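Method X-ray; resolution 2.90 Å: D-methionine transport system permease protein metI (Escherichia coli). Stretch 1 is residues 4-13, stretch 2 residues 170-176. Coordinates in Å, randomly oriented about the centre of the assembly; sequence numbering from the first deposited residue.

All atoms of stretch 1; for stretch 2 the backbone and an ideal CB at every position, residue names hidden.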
# COMPACT_ATOMS: atom_id res chain seq x y z
N PRO A 4 54.19 5.05 -29.06
CA PRO A 4 53.21 5.77 -29.88
C PRO A 4 51.78 5.26 -29.65
O PRO A 4 50.83 5.97 -29.97
CB PRO A 4 53.66 5.46 -31.31
CG PRO A 4 54.41 4.19 -31.19
CD PRO A 4 55.14 4.29 -29.88
N MET A 5 51.66 4.04 -29.14
CA MET A 5 50.35 3.49 -28.79
C MET A 5 49.76 4.07 -27.50
O MET A 5 48.61 4.54 -27.48
CB MET A 5 50.37 1.96 -28.67
CG MET A 5 48.95 1.39 -28.59
SD MET A 5 47.87 2.01 -29.91
CE MET A 5 46.30 1.40 -29.40
N MET A 6 50.54 4.05 -26.43
CA MET A 6 50.10 4.61 -25.17
C MET A 6 49.51 5.99 -25.42
O MET A 6 48.42 6.32 -24.95
CB MET A 6 51.27 4.65 -24.20
CG MET A 6 51.65 3.26 -23.71
SD MET A 6 53.12 3.14 -22.65
CE MET A 6 52.54 3.94 -21.15
N TRP A 7 50.20 6.79 -26.21
CA TRP A 7 49.73 8.14 -26.49
C TRP A 7 48.42 8.11 -27.31
O TRP A 7 47.66 9.08 -27.32
CB TRP A 7 50.83 8.92 -27.22
CG TRP A 7 50.83 10.39 -26.94
CD1 TRP A 7 50.62 11.41 -27.83
CD2 TRP A 7 51.06 11.01 -25.67
NE1 TRP A 7 50.71 12.63 -27.20
CE2 TRP A 7 50.97 12.41 -25.86
CE3 TRP A 7 51.32 10.52 -24.39
CZ2 TRP A 7 51.14 13.32 -24.82
CZ3 TRP A 7 51.48 11.42 -23.36
CH2 TRP A 7 51.39 12.80 -23.58
N LEU A 8 48.19 7.01 -28.02
CA LEU A 8 47.03 6.89 -28.91
C LEU A 8 45.77 6.51 -28.16
O LEU A 8 44.67 7.04 -28.40
CB LEU A 8 47.33 5.88 -30.02
CG LEU A 8 46.19 5.60 -31.01
CD1 LEU A 8 46.23 6.52 -32.25
CD2 LEU A 8 46.10 4.10 -31.39
N LEU A 9 45.95 5.56 -27.25
CA LEU A 9 44.97 5.22 -26.23
C LEU A 9 44.38 6.44 -25.52
O LEU A 9 43.17 6.58 -25.34
CB LEU A 9 45.65 4.32 -25.21
CG LEU A 9 45.91 2.97 -25.84
CD1 LEU A 9 46.63 2.04 -24.89
CD2 LEU A 9 44.57 2.40 -26.29
N VAL A 10 45.29 7.30 -25.09
CA VAL A 10 44.93 8.51 -24.38
C VAL A 10 44.12 9.47 -25.25
O VAL A 10 43.29 10.22 -24.74
CB VAL A 10 46.18 9.14 -23.74
CG1 VAL A 10 45.83 10.44 -23.03
CG2 VAL A 10 46.81 8.12 -22.73
N ARG A 11 44.29 9.43 -26.56
CA ARG A 11 43.30 10.12 -27.37
C ARG A 11 41.94 9.43 -27.19
O ARG A 11 40.96 10.07 -26.83
CB ARG A 11 43.70 10.20 -28.85
CG ARG A 11 44.61 11.39 -29.15
CD ARG A 11 43.84 12.71 -29.20
NE ARG A 11 44.74 13.83 -29.47
CZ ARG A 11 45.34 14.55 -28.53
NH1 ARG A 11 45.11 14.31 -27.24
NH2 ARG A 11 46.16 15.55 -28.87
N GLY A 12 41.91 8.11 -27.40
CA GLY A 12 40.66 7.37 -27.38
C GLY A 12 39.88 7.46 -26.07
O GLY A 12 38.67 7.71 -26.05
N VAL A 13 40.60 7.22 -24.97
CA VAL A 13 40.05 7.45 -23.64
C VAL A 13 39.39 8.83 -23.64
O VAL A 13 38.31 9.01 -23.10
CB VAL A 13 41.16 7.36 -22.55
CG1 VAL A 13 40.90 8.36 -21.44
CG2 VAL A 13 41.29 5.93 -22.01
N UNK A 170 36.17 7.02 -34.24
CA UNK A 170 37.39 7.10 -33.47
C UNK A 170 37.07 6.64 -32.08
O UNK A 170 36.12 5.89 -31.87
CB UNK A 170 37.98 8.51 -33.47
N UNK A 171 37.85 7.10 -31.11
CA UNK A 171 37.69 6.64 -29.74
C UNK A 171 38.21 5.23 -29.50
O UNK A 171 38.65 4.51 -30.41
CB UNK A 171 36.21 6.71 -29.35
N UNK A 172 38.12 4.82 -28.25
CA UNK A 172 38.68 3.56 -27.83
C UNK A 172 38.05 2.42 -28.63
O UNK A 172 38.58 1.29 -28.66
CB UNK A 172 38.47 3.35 -26.33
N UNK A 173 36.92 2.73 -29.27
CA UNK A 173 36.20 1.73 -30.03
C UNK A 173 36.92 1.46 -31.34
O UNK A 173 37.00 0.32 -31.82
CB UNK A 173 34.76 2.18 -30.29
N UNK A 174 37.43 2.53 -31.92
CA UNK A 174 38.20 2.43 -33.14
C UNK A 174 39.44 1.60 -32.81
O UNK A 174 39.71 0.57 -33.45
CB UNK A 174 38.56 3.81 -33.69
N UNK A 175 40.16 2.01 -31.78
CA UNK A 175 41.34 1.28 -31.39
C UNK A 175 41.15 -0.20 -31.16
O UNK A 175 42.08 -0.98 -31.32
CB UNK A 175 41.91 1.91 -30.12
N UNK A 176 39.96 -0.60 -30.74
CA UNK A 176 39.76 -2.02 -30.46
C UNK A 176 39.50 -2.79 -31.73
O UNK A 176 39.93 -3.94 -31.89
CB UNK A 176 38.60 -2.22 -29.48

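Residues 4-13 form one helix, and the helical part of stretch 2 approaches it at an axis-to-axis distance of 7.9 Å, the two N-to-C directions differing by 136°. What stretch 1 offers is almost entirely apolar: the ends of Met-5, Leu-8 and Leu-9, the bare backbone of Gly-12, and Val-13.

Position 170 has phi/psi of 77/-155, and its ideal CB has nothing of stretch 1 within 5.5 Å. The positive phi by itself favours glycine, and stretch 1 adds no constraint; the residue is Gly-170.

At position 171 phi is again positive, 74°. Here the CA atoms of the two stretches come closest, with the CA of 171 lying 3.9 Å from Gly-12 CA. An ideal CB would point sideways, 4.2 Å from Gly-12 O, so stretch 1 alone would leave room for a small side chain; it is the backbone angle that favours glycine. The residue is Gly-171, whose O accepts a hydrogen bond from the N of 175 at 3.2 Å.

The CA-to-CB bond of position 172 also points sideways, with the ideal CB 4.3 Å from Gly-12 C and 4.6 Å from Val-13 N. A side chain bending from there toward Leu-9 and Val-13 would meet methyl groups, which suits leucine, isoleucine or methionine. The residue is Leu-172, with chi1 m and chi2 t. Its CG packs 3.2 Å from Val-13 N and 3.3 Å from Gly-12 C, an approach left open by the absence of a side chain on Gly-12. Its CD1 lies 3.6 Å from Val-13 CG2, and its CD2 lies 3.5 Å from Leu-9 O.

Position 173 is out of reach of stretch 1, which therefore sets no preference; the residue is Gly-173.

Position 174 points sideways, with no atom of stretch 1 within 5.5 Å of its ideal CB, so polar and apolar side chains are equally compatible. It is Gln-174, extended with chi1 and chi2 both t, and it makes no contact with stretch 1.

Position 175 points toward stretch 1. Its ideal CB is 4.5 Å from Met-5 CE, 4.7 Å from Leu-9 CD2 and 4.9 Å from Leu-8 CD2, at the mouth of a hollow with apolar walls, where Leu-8 O lies at the bottom and Gly-12, having no side chain, leaves the side open. Isoleucine, leucine or methionine could fill it. The residue is Ile-175, a knob among Met-5, Leu-8, Leu-9 and Gly-12. Its CG2 meets Met-5 CE at 3.2 Å, while its CD1 lies 3.6 Å from Leu-8 O and reaches Leu-9 CD2 at 3.8 Å and Gly-12 CA at 4.3 Å.

Position 176 points away and could accept many residues as far as stretch 1 is concerned; it is Gly-176.

Stretch 2, residues 170-176: GGLGQIG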
# COMPACT_ATOMS: atom_id res chain seq x y z
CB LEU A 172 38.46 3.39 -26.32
CG LEU A 172 39.29 4.32 -25.44
CD1 LEU A 172 38.82 4.27 -23.99
CD2 LEU A 172 40.79 4.04 -25.55
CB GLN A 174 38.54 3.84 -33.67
CG GLN A 174 38.81 3.92 -35.18
CD GLN A 174 39.48 5.21 -35.62
OE1 GLN A 174 39.95 6.01 -34.81
NE2 GLN A 174 39.51 5.43 -36.93
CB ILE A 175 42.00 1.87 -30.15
CG1 ILE A 175 42.51 3.28 -30.46
CG2 ILE A 175 43.13 0.98 -29.66
CD1 ILE A 175 42.79 4.11 -29.20
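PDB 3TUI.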